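Local atomic coordinates of Bd3459 (Bdellovibrio bacteriovorus, PDB entry 5CEC), a protein that is a predatory endopeptidase of the peptidase S13 family, probably cleaving peptidoglycan cross-links, and is bound by the immunity protein Bd3460. Residues V343-T355 and K403-K417. The protein carries 1 engineered substitution. Numbering follows the deposited sequence.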
loop_
_atom_site.group_PDB
_atom_site.type_symbol
_atom_site.label_atom_id
_atom_site.label_comp_id
_atom_site.label_asym_id
_atom_site.label_seq_id
_atom_site.Cartn_x
_atom_site.Cartn_y
_atom_site.Cartn_z
ATOM N N VAL A 343 -3.531 3.125 -4.413
ATOM C CA VAL A 343 -3.987 3.728 -5.670
ATOM C C VAL A 343 -5.497 3.970 -5.704
ATOM O O VAL A 343 -6.066 4.216 -6.757
ATOM C CB VAL A 343 -3.516 2.952 -6.907
ATOM C CG1 VAL A 343 -2.001 3.020 -6.982
ATOM C CG2 VAL A 343 -4.062 1.523 -6.938
ATOM N N GLY A 344 -6.133 3.959 -4.534
ATOM C CA GLY A 344 -7.560 4.177 -4.448
ATOM C C GLY A 344 -8.021 5.520 -4.997
ATOM O O GLY A 344 -9.167 5.632 -5.426
ATOM N N SER A 345 -7.148 6.533 -4.936
ATOM C CA SER A 345 -7.416 7.882 -5.505
ATOM C C SER A 345 -6.437 8.248 -6.624
ATOM O O SER A 345 -5.938 9.377 -6.753
ATOM C CB SER A 345 -7.396 8.931 -4.403
ATOM O OG SER A 345 -8.459 8.720 -3.504
ATOM N N TYR A 346 -6.216 7.305 -7.501
ATOM C CA TYR A 346 -5.471 7.578 -8.736
ATOM C C TYR A 346 -6.488 7.868 -9.821
ATOM O O TYR A 346 -6.939 6.926 -10.525
ATOM C CB TYR A 346 -4.565 6.407 -9.104
ATOM C CG TYR A 346 -3.200 6.523 -8.507
ATOM C CD1 TYR A 346 -3.024 6.829 -7.159
ATOM C CD2 TYR A 346 -2.073 6.361 -9.263
ATOM C CE1 TYR A 346 -1.761 6.918 -6.616
ATOM C CE2 TYR A 346 -0.824 6.488 -8.717
ATOM C CZ TYR A 346 -0.668 6.736 -7.401
ATOM O OH TYR A 346 0.594 6.876 -6.885
ATOM N N GLY A 347 -6.835 9.150 -9.977
ATOM C CA GLY A 347 -7.980 9.558 -10.815
ATOM C C GLY A 347 -7.621 9.799 -12.264
ATOM O O GLY A 347 -6.571 9.395 -12.731
ATOM N N GLY A 348 -8.516 10.442 -12.985
ATOM C CA GLY A 348 -8.295 10.748 -14.370
ATOM C C GLY A 348 -8.390 9.503 -15.236
ATOM O O GLY A 348 -9.137 8.553 -14.937
ATOM N N VAL A 349 -7.621 9.496 -16.315
ATOM C CA VAL A 349 -7.642 8.357 -17.232
ATOM C C VAL A 349 -7.135 7.054 -16.614
ATOM O O VAL A 349 -7.409 5.984 -17.154
ATOM C CB VAL A 349 -6.891 8.650 -18.525
ATOM C CG1 VAL A 349 -7.608 9.743 -19.300
ATOM C CG2 VAL A 349 -5.421 8.988 -18.309
ATOM N N MET A 350 -6.400 7.116 -15.507
ATOM C CA MET A 350 -5.973 5.890 -14.843
ATOM C C MET A 350 -7.084 5.123 -14.157
ATOM O O MET A 350 -6.955 3.926 -13.938
ATOM C CB MET A 350 -4.896 6.183 -13.800
ATOM C CG MET A 350 -3.554 6.575 -14.408
ATOM S SD MET A 350 -2.286 7.023 -13.222
ATOM C CE MET A 350 -2.957 8.503 -12.475
ATOM N N ALA A 351 -8.122 5.829 -13.706
ATOM C CA ALA A 351 -9.169 5.189 -12.920
ATOM C C ALA A 351 -9.776 4.051 -13.720
ATOM O O ALA A 351 -10.253 4.247 -14.809
ATOM C CB ALA A 351 -10.208 6.220 -12.514
ATOM N N GLY A 352 -9.765 2.861 -13.128
ATOM C CA GLY A 352 -10.357 1.678 -13.725
ATOM C C GLY A 352 -9.582 1.028 -14.847
ATOM O O GLY A 352 -9.998 -0.020 -15.338
ATOM N N SER A 353 -8.516 1.684 -15.327
ATOM C CA SER A 353 -7.724 1.177 -16.456
ATOM C C SER A 353 -6.351 0.675 -16.047
ATOM O O SER A 353 -5.696 -0.010 -16.817
ATOM C CB SER A 353 -7.501 2.300 -17.467
ATOM O OG SER A 353 -6.659 3.311 -16.938
ATOM N N THR A 354 -5.886 1.072 -14.869
ATOM C CA THR A 354 -4.479 0.971 -14.494
ATOM C C THR A 354 -4.342 0.066 -13.281
ATOM O O THR A 354 -5.041 0.242 -12.290
ATOM C CB THR A 354 -3.936 2.365 -14.223
ATOM O OG1 THR A 354 -4.063 3.120 -15.424
ATOM C CG2 THR A 354 -2.478 2.342 -13.812
ATOM N N THR A 355 -3.426 -0.894 -13.392
ATOM C CA THR A 355 -3.104 -1.836 -12.318
ATOM C C THR A 355 -1.694 -1.487 -11.922
ATOM O O THR A 355 -0.802 -1.572 -12.774
ATOM C CB THR A 355 -3.213 -3.293 -12.784
ATOM O OG1 THR A 355 -4.504 -3.504 -13.391
ATOM C CG2 THR A 355 -3.038 -4.257 -11.679
ATOM N N LYS A 403 1.766 10.507 -12.082
ATOM C CA LYS A 403 0.412 10.304 -12.579
ATOM C C LYS A 403 0.216 10.951 -13.934
ATOM O O LYS A 403 -0.383 10.360 -14.839
ATOM C CB LYS A 403 -0.592 10.901 -11.586
ATOM C CG LYS A 403 -0.664 10.155 -10.284
ATOM C CD LYS A 403 -1.654 10.791 -9.314
ATOM C CE LYS A 403 -1.738 10.034 -8.000
ATOM N NZ LYS A 403 -2.674 10.672 -7.055
ATOM N N ASN A 404 0.752 12.148 -14.096
ATOM C CA ASN A 404 0.643 12.849 -15.384
ATOM C C ASN A 404 1.400 12.136 -16.475
ATOM O O ASN A 404 0.910 12.085 -17.603
ATOM C CB ASN A 404 1.051 14.319 -15.250
ATOM C CG ASN A 404 0.075 15.138 -14.367
ATOM O OD1 ASN A 404 -1.013 14.688 -14.026
ATOM N ND2 ASN A 404 0.448 16.327 -14.045
ATOM N N LYS A 405 2.562 11.576 -16.155
ATOM C CA LYS A 405 3.329 10.818 -17.178
ATOM C C LYS A 405 2.582 9.542 -17.603
ATOM O O LYS A 405 2.532 9.182 -18.800
ATOM C CB LYS A 405 4.725 10.457 -16.654
ATOM C CG LYS A 405 5.680 11.645 -16.571
ATOM C CD LYS A 405 6.979 11.256 -15.915
ATOM C CE LYS A 405 7.882 12.425 -15.645
ATOM N NZ LYS A 405 8.290 13.081 -16.927
ATOM N N VAL A 406 1.993 8.843 -16.635
ATOM C CA VAL A 406 1.218 7.647 -16.982
ATOM C C VAL A 406 -0.038 8.044 -17.766
ATOM O O VAL A 406 -0.409 7.374 -18.743
ATOM C CB VAL A 406 0.885 6.812 -15.733
ATOM C CG1 VAL A 406 0.012 5.612 -16.096
ATOM C CG2 VAL A 406 2.186 6.386 -15.077
ATOM N N SER A 407 -0.667 9.154 -17.390
ATOM C CA SER A 407 -1.857 9.618 -18.103
ATOM C C SER A 407 -1.507 9.963 -19.552
ATOM O O SER A 407 -2.262 9.654 -20.488
ATOM C CB SER A 407 -2.464 10.819 -17.395
ATOM O OG SER A 407 -2.880 10.463 -16.104
ATOM N N GLN A 408 -0.346 10.582 -19.752
ATOM C CA GLN A 408 0.127 10.926 -21.104
ATOM C C GLN A 408 0.302 9.654 -21.927
ATOM O O GLN A 408 -0.091 9.621 -23.108
ATOM C CB GLN A 408 1.440 11.715 -21.028
ATOM C CG GLN A 408 1.955 12.244 -22.361
ATOM C CD GLN A 408 0.983 13.216 -23.027
ATOM O OE1 GLN A 408 0.377 14.066 -22.384
ATOM N NE2 GLN A 408 0.828 13.080 -24.324
ATOM N N LEU A 409 0.903 8.623 -21.321
ATOM C CA LEU A 409 1.063 7.341 -22.004
ATOM C C LEU A 409 -0.276 6.752 -22.459
ATOM O O LEU A 409 -0.420 6.247 -23.590
ATOM C CB LEU A 409 1.848 6.351 -21.119
ATOM C CG LEU A 409 2.030 4.938 -21.670
ATOM C CD1 LEU A 409 2.867 4.934 -22.950
ATOM C CD2 LEU A 409 2.679 4.055 -20.621
ATOM N N ILE A 410 -1.268 6.849 -21.592
ATOM C CA ILE A 410 -2.612 6.399 -21.944
ATOM C C ILE A 410 -3.214 7.232 -23.097
ATOM O O ILE A 410 -3.774 6.657 -24.040
ATOM C CB ILE A 410 -3.539 6.429 -20.683
ATOM C CG1 ILE A 410 -3.125 5.334 -19.707
ATOM C CG2 ILE A 410 -4.998 6.228 -21.097
ATOM C CD1 ILE A 410 -3.732 5.491 -18.336
ATOM N N ASN A 411 -3.066 8.557 -23.022
ATOM C CA ASN A 411 -3.547 9.492 -24.049
ATOM C C ASN A 411 -3.008 9.092 -25.412
ATOM O O ASN A 411 -3.735 9.099 -26.419
ATOM C CB ASN A 411 -3.047 10.958 -23.809
ATOM C CG ASN A 411 -3.729 11.682 -22.659
ATOM O OD1 ASN A 411 -4.781 11.271 -22.149
ATOM N ND2 ASN A 411 -3.103 12.823 -22.237
ATOM N N GLN A 412 -1.717 8.751 -25.443
ATOM C CA GLN A 412 -1.019 8.432 -26.686
ATOM C C GLN A 412 -1.331 7.052 -27.233
ATOM O O GLN A 412 -0.927 6.723 -28.357
ATOM C CB GLN A 412 0.480 8.605 -26.497
ATOM C CG GLN A 412 0.823 10.063 -26.313
ATOM C CD GLN A 412 2.263 10.294 -25.936
ATOM O OE1 GLN A 412 2.945 9.398 -25.445
ATOM N NE2 GLN A 412 2.736 11.498 -26.166
ATOM N N ASN A 413 -2.121 6.280 -26.484
ATOM C CA ASN A 413 -2.595 4.963 -26.948
ATOM C C ASN A 413 -4.131 4.899 -27.025
ATOM O O ASN A 413 -4.739 3.836 -26.785
ATOM C CB ASN A 413 -2.012 3.910 -25.996
ATOM C CG ASN A 413 -0.563 3.650 -26.297
ATOM O OD1 ASN A 413 -0.265 2.914 -27.220
ATOM N ND2 ASN A 413 0.337 4.291 -25.570
ATOM N N GLY A 414 -4.740 6.051 -27.363
ATOM C CA GLY A 414 -6.188 6.172 -27.589
ATOM C C GLY A 414 -7.109 6.290 -26.416
ATOM O O GLY A 414 -8.338 6.195 -26.583
ATOM N N GLY A 415 -6.534 6.572 -25.244
ATOM C CA GLY A 415 -7.303 6.739 -24.029
ATOM C C GLY A 415 -7.521 5.430 -23.304
ATOM O O GLY A 415 -7.128 4.361 -23.800
ATOM N N PRO A 416 -8.211 5.488 -22.154
ATOM C CA PRO A 416 -8.330 4.346 -21.291
ATOM C C PRO A 416 -9.393 3.385 -21.776
ATOM O O PRO A 416 -10.364 3.780 -22.471
ATOM C CB PRO A 416 -8.736 4.968 -19.944
ATOM C CG PRO A 416 -9.481 6.189 -20.302
ATOM C CD PRO A 416 -8.714 6.712 -21.499
ATOM N N LYS A 417 -9.184 2.130 -21.410
ATOM C CA LYS A 417 -10.198 1.099 -21.530
ATOM C C LYS A 417 -10.318 0.450 -20.175
ATOM O O LYS A 417 -9.334 -0.038 -19.629
ATOM C CB LYS A 417 -9.817 0.077 -22.602
ATOM C CG LYS A 417 -10.843 -1.035 -22.791
ATOM C CD LYS A 417 -10.407 -2.075 -23.815
ATOM C CE LYS A 417 -11.552 -3.034 -24.117
ATOM N NZ LYS A 417 -11.066 -4.409 -24.419
HETATM O O HOH W 1 -5.002 9.536 -14.833
#
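Lys403 lies across the ring of Tyr346 and the methyl of Met350. Its CB presses on Met350 CE at 3.5 Å, tighter than ordinary carbon contact, and CG and CD pass along the same methyl. With the chain extended beyond CG, Lys403 CE arrives over the centre of the Tyr346 ring as a CH-pi contact, 3.4 Å from the centroid. NZ stays over that face in a cation-pi interaction, 26° off the ring normal, and forms a salt bridge with Asp107 of Bd3460; Val343 CG1 backs the opposite face. Met350 bends at chi3 (-65°), bringing its methyl CE to Lys403 CB while SD rests on Val406 CG1 at 3.9 Å. Val349 inserts between helix 394-411 and Pro416: CG2 meets Ser407 CB at 3.6 Å and Ile410 CD1, and CG1 meets Pro416 CD. A water links the segments, donating to Gly347 O and Ser407 OG and accepting from Met350 N. A Schellman motif at Gly414 ends the helix. The loop before strand 354-361 thus packs against this last helix of the chain, whose Val406 and Ile410 rest on Val371 of the antiparallel sheet (354-361, 364-373, 376-385), consistent with the penicillin-binding-protein fold; its Lys403 end joins the Bd3460 interface.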